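Local coordinates for protein bifunctional endomannanase/endoglucanase (Caldanaerobius polysaccharolyticus, PDB 3W0K) that probably hydrolyses beta-linked mannan and cellulose-type glucan chains within the polysaccharide, as a family 5 glycoside hydrolase with a beta/alpha barrel, at residues L134-P139 and I256-C261; E97-N100 and K105-Q108; Q114-A119 and R163-D168; R18-P23 and Y45-R50. All coordinates share one frame; numbering follows the deposited sequence.

Contact 1 (L134-P139 and I256-C261); sequences LVNEPP and IGEFGC. With TRS (2-amino-2-hydroxymethyl-propane-1,3-diol), chain C.
Asn-136 and Glu-137 face Glu-258 across a wide backbone gap, for the closest CA atoms, those of Asn-136 and Gly-257, stand 9.5 Å apart, and long side chains are needed to span it. Glu-258 is extended beyond CG, and its OE2 lies 3.1 Å from Asn-136 OD1, the amide and carboxylate planes only 5° apart. Both oxygens are acceptors; Arg-40 reconciles them by donating to each. Glu-137 OE2 and Glu-258 OE1, again two acceptors, lie 3.4 Å apart with their carboxylate planes at 44°, and Arg-196 bridges the two acids. Asn-136 ND2 donates to Glu-137 OE1 at 3.1 Å from above the carboxylate plane, a reach set by CG lying anti to the backbone N (chi1 179°). With an alanine here, Glu-137 OE1 would probably lose this donor and Arg-40 NH2 its acceptor. A Tris molecule, probably from the crystallisation liquor, donates from N to Glu-137 OE1 and Glu-258 OE1, 2.9 Å each, and from O2 to Glu-258 OE2 at 2.7 Å. As in family 5 glycosidases, Glu-137, after strand 130-133, is probably the acid/base and Glu-258, on strand 254-259, the nucleophile. Outside the barrel, helix 148-165 packs on Leu-134 and helix 267-284 on Phe-259.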
loop_
_atom_site.group_PDB
_atom_site.type_symbol
_atom_site.label_atom_id
_atom_site.label_comp_id
_atom_site.label_asym_id
_atom_site.label_seq_id
_atom_site.Cartn_x
_atom_site.Cartn_y
_atom_site.Cartn_z
ATOM N N LEU A 134 -0.469 8.297 -5.289
ATOM C CA LEU A 134 -0.786 8.335 -6.717
ATOM C C LEU A 134 -1.239 7.088 -7.461
ATOM O O LEU A 134 -2.322 7.074 -8.057
ATOM C CB LEU A 134 0.321 9.062 -7.487
ATOM C CG LEU A 134 0.696 10.435 -6.915
ATOM C CD1 LEU A 134 1.585 11.164 -7.914
ATOM C CD2 LEU A 134 -0.549 11.277 -6.632
ATOM N N VAL A 135 -0.420 6.047 -7.454
ATOM C CA VAL A 135 -0.790 4.825 -8.147
ATOM C C VAL A 135 -0.096 3.642 -7.492
ATOM O O VAL A 135 1.111 3.661 -7.254
ATOM C CB VAL A 135 -0.494 4.918 -9.681
ATOM C CG1 VAL A 135 0.966 5.282 -9.941
ATOM C CG2 VAL A 135 -0.871 3.612 -10.376
ATOM N N ASN A 136 -0.881 2.624 -7.165
ATOM C CA ASN A 136 -0.331 1.457 -6.506
ATOM C C ASN A 136 0.652 0.650 -7.335
ATOM O O ASN A 136 0.404 0.350 -8.498
ATOM C CB ASN A 136 -1.448 0.520 -6.038
ATOM C CG ASN A 136 -0.904 -0.727 -5.361
ATOM O OD1 ASN A 136 -0.489 -0.682 -4.209
ATOM N ND2 ASN A 136 -0.868 -1.837 -6.094
ATOM N N GLU A 137 1.777 0.325 -6.707
ATOM C CA GLU A 137 2.817 -0.524 -7.278
ATOM C C GLU A 137 3.040 -0.534 -8.797
ATOM O O GLU A 137 2.617 -1.470 -9.484
ATOM C CB GLU A 137 2.572 -1.960 -6.786
ATOM C CG GLU A 137 2.550 -2.085 -5.255
ATOM C CD GLU A 137 1.960 -3.395 -4.740
ATOM O OE1 GLU A 137 1.181 -4.054 -5.462
ATOM O OE2 GLU A 137 2.260 -3.758 -3.579
ATOM N N PRO A 138 3.696 0.509 -9.341
ATOM C CA PRO A 138 3.971 0.580 -10.783
ATOM C C PRO A 138 4.762 -0.670 -11.187
ATOM O O PRO A 138 5.429 -1.289 -10.353
ATOM C CB PRO A 138 4.817 1.849 -10.907
ATOM C CG PRO A 138 4.292 2.707 -9.811
ATOM C CD PRO A 138 4.148 1.735 -8.660
ATOM N N PRO A 139 4.707 -1.051 -12.474
ATOM C CA PRO A 139 5.410 -2.237 -12.968
ATOM C C PRO A 139 6.922 -2.119 -13.078
ATOM O O PRO A 139 7.516 -1.089 -12.752
ATOM C CB PRO A 139 4.771 -2.454 -14.335
ATOM C CG PRO A 139 4.545 -1.057 -14.808
ATOM C CD PRO A 139 4.002 -0.361 -13.571
ATOM N N ILE A 256 6.523 2.278 4.629
ATOM C CA ILE A 256 6.162 0.965 4.094
ATOM C C ILE A 256 4.636 0.919 3.973
ATOM O O ILE A 256 3.930 0.654 4.950
ATOM C CB ILE A 256 6.683 -0.181 5.001
ATOM C CG1 ILE A 256 8.213 -0.125 5.097
ATOM C CG2 ILE A 256 6.234 -1.538 4.462
ATOM C CD1 ILE A 256 8.939 -0.344 3.773
ATOM N N GLY A 257 4.148 1.209 2.767
ATOM C CA GLY A 257 2.716 1.247 2.497
ATOM C C GLY A 257 1.964 -0.056 2.661
ATOM O O GLY A 257 0.761 -0.048 2.944
ATOM N N GLU A 258 2.648 -1.166 2.399
ATOM C CA GLU A 258 2.073 -2.498 2.547
ATOM C C GLU A 258 3.167 -3.472 2.931
ATOM O O GLU A 258 4.304 -3.356 2.471
ATOM C CB GLU A 258 1.512 -3.046 1.235
ATOM C CG GLU A 258 0.405 -2.283 0.545
ATOM C CD GLU A 258 -0.011 -2.963 -0.752
ATOM O OE1 GLU A 258 0.241 -4.180 -0.916
ATOM O OE2 GLU A 258 -0.604 -2.283 -1.615
ATOM N N PHE A 259 2.799 -4.436 3.764
ATOM C CA PHE A 259 3.693 -5.515 4.157
ATOM C C PHE A 259 2.857 -6.598 4.812
ATOM O O PHE A 259 1.691 -6.377 5.154
ATOM C CB PHE A 259 4.848 -5.045 5.069
ATOM C CG PHE A 259 4.494 -4.933 6.527
ATOM C CD1 PHE A 259 5.041 -5.818 7.455
ATOM C CD2 PHE A 259 3.663 -3.916 6.983
ATOM C CE1 PHE A 259 4.767 -5.689 8.817
ATOM C CE2 PHE A 259 3.381 -3.777 8.343
ATOM C CZ PHE A 259 3.935 -4.665 9.261
ATOM N N GLY A 260 3.424 -7.790 4.923
ATOM C CA GLY A 260 2.690 -8.870 5.549
ATOM C C GLY A 260 2.971 -10.219 4.935
ATOM O O GLY A 260 3.754 -10.340 3.990
ATOM N N CYS A 261 2.275 -11.224 5.450
ATOM C CA CYS A 261 2.437 -12.593 4.993
ATOM C C CYS A 261 1.078 -13.248 4.790
ATOM O O CYS A 261 0.157 -13.047 5.584
ATOM C CB CYS A 261 3.235 -13.369 6.043
ATOM S SG CYS A 261 3.625 -15.065 5.603
HETATM C C TRS C . -1.396 -6.127 -3.314
HETATM C C1 TRS C . -1.839 -6.609 -4.718
HETATM C C2 TRS C . -2.307 -4.965 -2.989
HETATM C C3 TRS C . -1.672 -7.065 -2.128
HETATM N N TRS C . 0.028 -5.748 -3.359
HETATM O O1 TRS C . -1.868 -5.438 -5.663
HETATM O O2 TRS C . -1.703 -3.713 -3.577
HETATM O O3 TRS C . -0.810 -8.311 -2.206
#

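Contact 2 (E97-N100 and K105-Q108); sequences ERDN and KRAQ
Asp-99 and Arg-106 form the salt bridge that ties the loop 97-100 to the helix starting at 105. Asp-99 OD1 accepts from Arg-106 NE at 2.7 Å and from Arg-106 NH2 at 2.8 Å; both bonds are bent and weak, as expected when two N-H groups converge on a single oxygen, and the carboxylate and guanidinium planes stand 88° apart. Arg-98 grips the same carboxylate side-on, its NE meeting Asp-99 OD1 at 2.9 Å from above the carboxylate plane (37° out of it) and its NH2 using the syn lone pair of Asp-99 OD2, also at 2.9 Å. OD1 thus takes three donors, and the acid probably offsets the like charges of Arg-98 NH2 and Arg-106 NE, 3.9 Å apart. Arg-106 reaches it with CG set between its backbone N and carbonyl carbon (chi1 63°) and the chain extended to NE. A leucine in place of Asp-99 would probably leave both guanidinium groups without their shared acid and the Tyr-54 hydroxyl without its OD2 partner. Apolar contact is slight: Asp-99 CB meets Ala-107 CB, a small methyl, at 3.7 Å. Here the loop following strand 78-83 turns into helix 105-121, whose Gln-108 packs against Leu-154 and Arg-157 of helix 148-165.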
loop_
_atom_site.group_PDB
_atom_site.type_symbol
_atom_site.label_atom_id
_atom_site.label_comp_id
_atom_site.label_asym_id
_atom_site.label_seq_id
_atom_site.Cartn_x
_atom_site.Cartn_y
_atom_site.Cartn_z
ATOM N N GLU A 97 -7.781 -3.466 -18.348
ATOM C CA GLU A 97 -7.790 -2.063 -18.749
ATOM C C GLU A 97 -7.798 -1.946 -20.263
ATOM O O GLU A 97 -7.286 -2.820 -20.968
ATOM C CB GLU A 97 -6.554 -1.334 -18.213
ATOM C CG GLU A 97 -6.546 -1.122 -16.707
ATOM C CD GLU A 97 -7.739 -0.319 -16.228
ATOM O OE1 GLU A 97 -7.997 0.771 -16.781
ATOM O OE2 GLU A 97 -8.440 -0.788 -15.315
ATOM N N ARG A 98 -8.395 -0.869 -20.761
ATOM C CA ARG A 98 -8.437 -0.613 -22.197
ATOM C C ARG A 98 -7.124 0.054 -22.604
ATOM O O ARG A 98 -6.490 -0.332 -23.587
ATOM C CB ARG A 98 -9.594 0.334 -22.534
ATOM C CG ARG A 98 -9.718 0.668 -24.016
ATOM C CD ARG A 98 -10.685 1.822 -24.256
ATOM N NE ARG A 98 -10.145 3.087 -23.761
ATOM C CZ ARG A 98 -10.824 4.228 -23.694
ATOM N NH1 ARG A 98 -12.092 4.280 -24.087
ATOM N NH2 ARG A 98 -10.229 5.321 -23.238
ATOM N N ASP A 99 -6.710 1.029 -21.802
ATOM C CA ASP A 99 -5.503 1.808 -22.052
ATOM C C ASP A 99 -4.308 1.403 -21.202
ATOM O O ASP A 99 -4.428 0.600 -20.277
ATOM C CB ASP A 99 -5.785 3.288 -21.772
ATOM C CG ASP A 99 -7.006 3.802 -22.502
ATOM O OD1 ASP A 99 -7.291 3.312 -23.613
ATOM O OD2 ASP A 99 -7.673 4.709 -21.963
ATOM N N ASN A 100 -3.161 1.994 -21.532
ATOM C CA ASN A 100 -1.914 1.782 -20.807
ATOM C C ASN A 100 -1.471 3.138 -20.268
ATOM O O ASN A 100 -0.983 3.991 -21.012
ATOM C CB ASN A 100 -0.824 1.214 -21.719
ATOM C CG ASN A 100 0.526 1.133 -21.025
ATOM O OD1 ASN A 100 0.617 1.266 -19.802
ATOM N ND2 ASN A 100 1.583 0.943 -21.803
ATOM N N LYS A 105 -1.684 8.980 -23.726
ATOM C CA LYS A 105 -2.059 10.329 -23.315
ATOM C C LYS A 105 -3.480 10.372 -22.755
ATOM O O LYS A 105 -3.728 11.041 -21.754
ATOM C CB LYS A 105 -1.940 11.296 -24.497
ATOM C CG LYS A 105 -2.324 12.738 -24.175
ATOM C CD LYS A 105 -2.282 13.603 -25.428
ATOM C CE LYS A 105 -2.675 15.047 -25.138
ATOM N NZ LYS A 105 -4.105 15.195 -24.746
ATOM N N ARG A 106 -4.405 9.650 -23.387
ATOM C CA ARG A 106 -5.792 9.639 -22.924
ATOM C C ARG A 106 -5.934 9.089 -21.503
ATOM O O ARG A 106 -6.735 9.597 -20.713
ATOM C CB ARG A 106 -6.698 8.886 -23.911
ATOM C CG ARG A 106 -6.363 7.414 -24.092
ATOM C CD ARG A 106 -7.138 6.804 -25.255
ATOM N NE ARG A 106 -6.910 5.364 -25.363
ATOM C CZ ARG A 106 -5.895 4.796 -26.017
ATOM N NH1 ARG A 106 -4.989 5.540 -26.645
ATOM N NH2 ARG A 106 -5.774 3.470 -26.018
ATOM N N ALA A 107 -5.131 8.081 -21.165
ATOM C CA ALA A 107 -5.178 7.493 -19.826
ATOM C C ALA A 107 -4.492 8.419 -18.833
ATOM O O ALA A 107 -4.946 8.570 -17.696
ATOM C CB ALA A 107 -4.515 6.121 -19.823
ATOM N N GLN A 108 -3.399 9.038 -19.270
ATOM C CA GLN A 108 -2.659 9.962 -18.424
ATOM C C GLN A 108 -3.523 11.172 -18.113
ATOM O O GLN A 108 -3.538 11.644 -16.980
ATOM C CB GLN A 108 -1.348 10.363 -19.095
ATOM C CG GLN A 108 -0.374 9.194 -19.164
ATOM C CD GLN A 108 0.804 9.435 -20.079
ATOM O OE1 GLN A 108 0.919 10.489 -20.712
ATOM N NE2 GLN A 108 1.678 8.439 -20.180
#

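Contact 3 (Q114-A119 and R163-D168)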
loop_
_atom_site.group_PDB
_atom_site.type_symbol
_atom_site.label_atom_id
_atom_site.label_comp_id
_atom_site.label_asym_id
_atom_site.label_seq_id
_atom_site.Cartn_x
_atom_site.Cartn_y
_atom_site.Cartn_z
ATOM N N GLN A 114 -8.459 12.688 -12.394
ATOM C CA GLN A 114 -8.954 12.026 -11.182
ATOM C C GLN A 114 -8.325 12.678 -9.960
ATOM O O GLN A 114 -9.014 13.016 -8.996
ATOM C CB GLN A 114 -8.557 10.545 -11.155
ATOM C CG GLN A 114 -8.940 9.729 -12.367
ATOM C CD GLN A 114 -10.416 9.451 -12.449
ATOM O OE1 GLN A 114 -11.113 9.990 -13.305
ATOM N NE2 GLN A 114 -10.901 8.587 -11.570
ATOM N N TRP A 115 -7.004 12.823 -9.999
ATOM C CA TRP A 115 -6.277 13.420 -8.891
ATOM C C TRP A 115 -6.609 14.887 -8.676
ATOM O O TRP A 115 -6.621 15.357 -7.541
ATOM C CB TRP A 115 -4.773 13.173 -9.032
ATOM C CG TRP A 115 -4.407 11.803 -8.541
ATOM C CD1 TRP A 115 -3.785 10.809 -9.246
ATOM C CD2 TRP A 115 -4.686 11.259 -7.241
ATOM N NE1 TRP A 115 -3.665 9.680 -8.466
ATOM C CE2 TRP A 115 -4.210 9.929 -7.233
ATOM C CE3 TRP A 115 -5.300 11.765 -6.086
ATOM C CZ2 TRP A 115 -4.325 9.096 -6.111
ATOM C CZ3 TRP A 115 -5.418 10.939 -4.971
ATOM C CH2 TRP A 115 -4.930 9.617 -4.993
ATOM N N GLU A 116 -6.917 15.600 -9.755
ATOM C CA GLU A 116 -7.296 17.002 -9.628
ATOM C C GLU A 116 -8.656 17.076 -8.938
ATOM O O GLU A 116 -8.904 17.981 -8.141
ATOM C CB GLU A 116 -7.350 17.680 -10.994
ATOM C CG GLU A 116 -5.980 17.919 -11.608
ATOM C CD GLU A 116 -6.055 18.570 -12.977
ATOM O OE1 GLU A 116 -6.928 18.183 -13.781
ATOM O OE2 GLU A 116 -5.234 19.467 -13.250
ATOM N N LEU A 117 -9.527 16.112 -9.238
ATOM C CA LEU A 117 -10.853 16.046 -8.622
ATOM C C LEU A 117 -10.715 15.922 -7.109
ATOM O O LEU A 117 -11.341 16.671 -6.361
ATOM C CB LEU A 117 -11.643 14.846 -9.145
ATOM C CG LEU A 117 -12.226 14.900 -10.553
ATOM C CD1 LEU A 117 -12.850 13.554 -10.873
ATOM C CD2 LEU A 117 -13.261 16.016 -10.650
ATOM N N PHE A 118 -9.879 14.987 -6.665
ATOM C CA PHE A 118 -9.665 14.784 -5.238
ATOM C C PHE A 118 -8.947 15.966 -4.598
ATOM O O PHE A 118 -9.263 16.353 -3.473
ATOM C CB PHE A 118 -8.913 13.472 -4.983
ATOM C CG PHE A 118 -9.711 12.247 -5.327
ATOM C CD1 PHE A 118 -11.038 12.127 -4.920
ATOM C CD2 PHE A 118 -9.145 11.218 -6.072
ATOM C CE1 PHE A 118 -11.788 11.000 -5.251
ATOM C CE2 PHE A 118 -9.885 10.088 -6.408
ATOM C CZ PHE A 118 -11.208 9.977 -5.998
ATOM N N ALA A 119 -7.996 16.556 -5.320
ATOM C CA ALA A 119 -7.273 17.714 -4.801
ATOM C C ALA A 119 -8.255 18.854 -4.540
ATOM O O ALA A 119 -8.199 19.506 -3.494
ATOM C CB ALA A 119 -6.193 18.154 -5.781
ATOM N N ARG A 163 -0.583 20.044 -6.796
ATOM C CA ARG A 163 -0.048 21.207 -6.090
ATOM C C ARG A 163 -0.554 22.555 -6.586
ATOM O O ARG A 163 -0.570 23.527 -5.827
ATOM C CB ARG A 163 1.479 21.174 -6.075
ATOM C CG ARG A 163 2.017 20.097 -5.154
ATOM C CD ARG A 163 3.530 20.033 -5.144
ATOM N NE ARG A 163 4.002 19.061 -4.159
ATOM C CZ ARG A 163 5.215 18.515 -4.155
ATOM N NH1 ARG A 163 6.102 18.837 -5.088
ATOM N NH2 ARG A 163 5.539 17.642 -3.212
ATOM N N LYS A 164 -0.947 22.624 -7.855
ATOM C CA LYS A 164 -1.477 23.870 -8.405
ATOM C C LYS A 164 -2.810 24.177 -7.719
ATOM O O LYS A 164 -3.144 25.339 -7.470
ATOM C CB LYS A 164 -1.672 23.751 -9.918
ATOM C CG LYS A 164 -2.193 25.021 -10.572
ATOM C CD LYS A 164 -2.227 24.896 -12.084
ATOM C CE LYS A 164 -2.808 26.151 -12.722
ATOM N NZ LYS A 164 -4.220 26.383 -12.301
ATOM N N ILE A 165 -3.551 23.121 -7.393
ATOM C CA ILE A 165 -4.846 23.240 -6.728
ATOM C C ILE A 165 -4.672 23.342 -5.212
ATOM O O ILE A 165 -5.239 24.232 -4.571
ATOM C CB ILE A 165 -5.754 22.035 -7.073
ATOM C CG1 ILE A 165 -6.090 22.057 -8.566
ATOM C CG2 ILE A 165 -7.022 22.052 -6.217
ATOM C CD1 ILE A 165 -6.674 20.759 -9.085
ATOM N N ASP A 166 -3.881 22.435 -4.648
ATOM C CA ASP A 166 -3.622 22.421 -3.211
ATOM C C ASP A 166 -2.142 22.155 -2.941
ATOM O O ASP A 166 -1.710 21.004 -2.846
ATOM C CB ASP A 166 -4.493 21.362 -2.520
ATOM C CG ASP A 166 -4.349 21.379 -1.002
ATOM O OD1 ASP A 166 -3.589 22.213 -0.464
ATOM O OD2 ASP A 166 -5.002 20.550 -0.338
ATOM N N PRO A 167 -1.353 23.227 -2.756
ATOM C CA PRO A 167 0.087 23.139 -2.492
ATOM C C PRO A 167 0.435 22.441 -1.180
ATOM O O PRO A 167 1.572 22.009 -0.987
ATOM C CB PRO A 167 0.516 24.610 -2.430
ATOM C CG PRO A 167 -0.534 25.333 -3.199
ATOM C CD PRO A 167 -1.792 24.632 -2.805
ATOM N N ASP A 168 -0.544 22.336 -0.286
ATOM C CA ASP A 168 -0.339 21.723 1.023
ATOM C C ASP A 168 -0.644 20.230 1.107
ATOM O O ASP A 168 -0.464 19.626 2.164
ATOM C CB ASP A 168 -1.164 22.460 2.083
ATOM C CG ASP A 168 -0.820 23.940 2.175
ATOM O OD1 ASP A 168 0.381 24.279 2.144
ATOM O OD2 ASP A 168 -1.754 24.762 2.284
HETATM O O HOH W 1 -6.445 18.490 -1.489
#
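Ile-165 packs against Glu-116 and Ala-119, joining helices 105-121 and 148-165, two successive outer helices of the beta/alpha (TIM) barrel. Its branches divide the work. CD1 lies 3.7 Å from both Glu-116 CB and Glu-116 O and touches the CG beyond, so the aliphatic base of the glutamate serves as an apolar surface where its side chain crosses the isoleucine at about a right angle. CG2 rests on the last turn of the neighbouring helix, 3.8 Å from Ala-119 C and 4.0 Å from Ala-119 CB. The torsion explains this split: with CG1 anti to the carbonyl carbon (chi1 -65°), CG2 falls on the other side, anti to the backbone N. A branched isoleucine can touch both residues at once, and alanine is small enough to let the backbones approach, Ala-119 CA lying 6.2 Å from Asp-166 CA.

Next outward, a water links helix 105-121 to the loop just after helix 148-165, donating to Ala-119 O and to Asp-166 OD2. Ala-119 also meets Ile-162 and Glu-116 meets Ala-161, so the pairing continues along helix 148-165. Asp-166 is itself positioned by an Asx turn, in which its OD1 accepts from Asp-168 N at 3.1 Å, the donor approaching from above the carboxylate plane, 47° out of it.

Contact 4 (R18-P23 and Y45-R50); sequences REPEPP and YRFWTR
The carbonyl oxygen of Tyr-45, two residues before the Phe-47 ring that meets Arg-18 and Pro-20, accepts two donors from opposite faces of its plane: Trp-48 N at 3.1 Å and Thr-49 OG1 at 2.9 Å. The threonine suits the turn because its hydroxyl, anti to its own carbonyl carbon (chi1 -49°), folds back onto this oxygen, approaching 41° out of the carbonyl plane. The Trp-48 ring also lies against the oxygen, which sits over one face, toward the rim. These two bonds help hold the 3-10 turn from which Phe-47 projects toward the segment 18-23.

Phe-47 carries the contact across. The ring presents its edge to the Arg-18 carbonyl, with CE1 3.5 Å from Arg-18 O, near the ring plane, probably a weakly favourable approach of a ring C-H to the oxygen. Pro-20 CD lies 3.7 Å from Phe-47 CD1, coming at the ring obliquely as the two side chains slide past each other in opposite directions. Proline suits the extended, polyproline-like run from 20 to 23, while Arg-18 lays its aliphatic CD near the ring tip and sends NH1 to Val-13 O.

Both segments belong to loops leaving the first two barrel strands, 4-7 and 38-44. Trp-14 meets Phe-47 edge-to-face, and helix 62-74 supports Pro-20 through Tyr-64 and Tyr-68.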
loop_
_atom_site.group_PDB
_atom_site.type_symbol
_atom_site.label_atom_id
_atom_site.label_comp_id
_atom_site.label_asym_id
_atom_site.label_seq_id
_atom_site.Cartn_x
_atom_site.Cartn_y
_atom_site.Cartn_z
ATOM N N ARG A 18 -21.780 -4.085 -7.351
ATOM C CA ARG A 18 -21.138 -4.035 -6.039
ATOM C C ARG A 18 -20.989 -2.602 -5.542
ATOM O O ARG A 18 -20.429 -1.748 -6.227
ATOM C CB ARG A 18 -19.766 -4.716 -6.084
ATOM C CG ARG A 18 -19.026 -4.713 -4.748
ATOM C CD ARG A 18 -17.658 -5.370 -4.853
ATOM N NE ARG A 18 -17.753 -6.810 -5.080
ATOM C CZ ARG A 18 -16.753 -7.572 -5.516
ATOM N NH1 ARG A 18 -15.567 -7.038 -5.780
ATOM N NH2 ARG A 18 -16.939 -8.872 -5.696
ATOM N N GLU A 19 -21.519 -2.343 -4.353
ATOM C CA GLU A 19 -21.437 -1.023 -3.748
ATOM C C GLU A 19 -20.227 -0.964 -2.827
ATOM O O GLU A 19 -19.823 -1.982 -2.259
ATOM C CB GLU A 19 -22.700 -0.740 -2.929
ATOM C CG GLU A 19 -23.970 -0.579 -3.753
ATOM C CD GLU A 19 -23.967 0.683 -4.595
ATOM O OE1 GLU A 19 -23.743 1.776 -4.030
ATOM O OE2 GLU A 19 -24.195 0.582 -5.820
ATOM N N PRO A 20 -19.571 0.203 -2.739
ATOM C CA PRO A 20 -18.416 0.259 -1.839
ATOM C C PRO A 20 -18.909 0.051 -0.409
ATOM O O PRO A 20 -20.070 0.323 -0.099
ATOM C CB PRO A 20 -17.853 1.666 -2.068
ATOM C CG PRO A 20 -18.955 2.415 -2.746
ATOM C CD PRO A 20 -19.659 1.407 -3.578
ATOM N N GLU A 21 -18.053 -0.490 0.446
ATOM C CA GLU A 21 -18.448 -0.745 1.822
ATOM C C GLU A 21 -18.371 0.486 2.705
ATOM O O GLU A 21 -17.621 1.420 2.425
ATOM C CB GLU A 21 -17.563 -1.827 2.434
ATOM C CG GLU A 21 -17.617 -3.163 1.725
ATOM C CD GLU A 21 -16.740 -4.201 2.388
ATOM O OE1 GLU A 21 -15.748 -3.811 3.046
ATOM O OE2 GLU A 21 -17.042 -5.406 2.257
ATOM N N PRO A 22 -19.213 0.534 3.747
ATOM C CA PRO A 22 -19.189 1.676 4.660
ATOM C C PRO A 22 -17.903 1.493 5.468
ATOM O O PRO A 22 -17.341 0.394 5.501
ATOM C CB PRO A 22 -20.411 1.425 5.550
ATOM C CG PRO A 22 -21.318 0.603 4.690
ATOM C CD PRO A 22 -20.355 -0.347 4.040
ATOM N N PRO A 23 -17.394 2.562 6.094
ATOM C CA PRO A 23 -16.168 2.385 6.876
ATOM C C PRO A 23 -16.414 1.438 8.048
ATOM O O PRO A 23 -17.502 1.424 8.635
ATOM C CB PRO A 23 -15.853 3.808 7.347
ATOM C CG PRO A 23 -17.210 4.450 7.419
ATOM C CD PRO A 23 -17.863 3.955 6.155
ATOM N N TYR A 45 -10.969 2.717 -9.512
ATOM C CA TYR A 45 -11.655 3.836 -10.166
ATOM C C TYR A 45 -12.959 3.454 -10.866
ATOM O O TYR A 45 -13.783 4.323 -11.156
ATOM C CB TYR A 45 -10.717 4.564 -11.145
ATOM C CG TYR A 45 -10.591 3.928 -12.513
ATOM C CD1 TYR A 45 -11.355 4.387 -13.584
ATOM C CD2 TYR A 45 -9.711 2.873 -12.738
ATOM C CE1 TYR A 45 -11.251 3.812 -14.850
ATOM C CE2 TYR A 45 -9.594 2.290 -14.003
ATOM C CZ TYR A 45 -10.369 2.766 -15.051
ATOM O OH TYR A 45 -10.268 2.202 -16.302
ATOM N N ARG A 46 -13.149 2.163 -11.132
ATOM C CA ARG A 46 -14.368 1.706 -11.797
ATOM C C ARG A 46 -15.609 1.858 -10.918
ATOM O O ARG A 46 -16.738 1.776 -11.408
ATOM C CB ARG A 46 -14.217 0.265 -12.282
ATOM C CG ARG A 46 -13.197 0.109 -13.396
ATOM C CD ARG A 46 -13.076 -1.341 -13.805
ATOM N NE ARG A 46 -12.661 -2.164 -12.675
ATOM C CZ ARG A 46 -12.681 -3.492 -12.662
ATOM N NH1 ARG A 46 -13.103 -4.165 -13.727
ATOM N NH2 ARG A 46 -12.277 -4.147 -11.584
ATOM N N PHE A 47 -15.407 2.082 -9.621
ATOM C CA PHE A 47 -16.537 2.290 -8.721
ATOM C C PHE A 47 -17.279 3.577 -9.091
ATOM O O PHE A 47 -18.463 3.718 -8.794
ATOM C CB PHE A 47 -16.080 2.368 -7.262
ATOM C CG PHE A 47 -16.044 1.039 -6.560
ATOM C CD1 PHE A 47 -17.220 0.430 -6.134
ATOM C CD2 PHE A 47 -14.832 0.410 -6.291
ATOM C CE1 PHE A 47 -17.190 -0.787 -5.446
ATOM C CE2 PHE A 47 -14.790 -0.805 -5.603
ATOM C CZ PHE A 47 -15.972 -1.404 -5.180
ATOM N N TRP A 48 -16.585 4.505 -9.749
ATOM C CA TRP A 48 -17.195 5.775 -10.142
ATOM C C TRP A 48 -17.013 6.094 -11.623
ATOM O O TRP A 48 -17.409 7.167 -12.084
ATOM C CB TRP A 48 -16.634 6.924 -9.288
ATOM C CG TRP A 48 -15.163 7.208 -9.495
ATOM C CD1 TRP A 48 -14.605 7.931 -10.512
ATOM C CD2 TRP A 48 -14.076 6.815 -8.645
ATOM N NE1 TRP A 48 -13.248 8.015 -10.348
ATOM C CE2 TRP A 48 -12.894 7.340 -9.210
ATOM C CE3 TRP A 48 -13.988 6.074 -7.459
ATOM C CZ2 TRP A 48 -11.635 7.151 -8.629
ATOM C CZ3 TRP A 48 -12.738 5.885 -6.880
ATOM C CH2 TRP A 48 -11.577 6.424 -7.468
ATOM N N THR A 49 -16.429 5.159 -12.367
ATOM C CA THR A 49 -16.180 5.364 -13.791
ATOM C C THR A 49 -16.717 4.202 -14.610
ATOM O O THR A 49 -16.329 3.053 -14.401
ATOM C CB THR A 49 -14.671 5.479 -14.073
ATOM O OG1 THR A 49 -14.082 6.420 -13.170
ATOM C CG2 THR A 49 -14.421 5.930 -15.510
ATOM N N ARG A 50 -17.592 4.511 -15.562
ATOM C CA ARG A 50 -18.173 3.484 -16.409
ATOM C C ARG A 50 -17.524 3.445 -17.787
ATOM O O ARG A 50 -17.312 4.481 -18.414
ATOM C CB ARG A 50 -19.685 3.700 -16.549
ATOM C CG ARG A 50 -20.395 2.588 -17.310
ATOM C CD ARG A 50 -21.866 2.489 -16.923
ATOM N NE ARG A 50 -22.045 2.111 -15.520
ATOM C CZ ARG A 50 -21.895 0.876 -15.042
ATOM N NH1 ARG A 50 -21.562 -0.123 -15.849
ATOM N NH2 ARG A 50 -22.082 0.640 -13.750
#

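The centre of contact 1, the probable active site and the place where the Tris molecule binds, lies about 4 Å from the chain centre; the other three have centres 20 to 22 Å from it and about 20 to 21 Å from one another. Trp-115, on the same helix as Ala-119 of contact 3, is probably hydrogen-bonded through NE1 to Leu-134 O of contact 1 (3.0 Å). Contacts 2 and 4 are linked by a probable hydrogen bond between Tyr-45 OH and Glu-97 OE1, 2.7 Å, and contacts 3 and 4 by packing of Phe-118 CZ on Trp-48 CH2 at 3.9 Å. Contacts 2 and 3 share helix 105-121, using different turns. Neither contact 2 nor contact 4 touches contact 1: their nearest atoms remain about 7 and 9 Å from it.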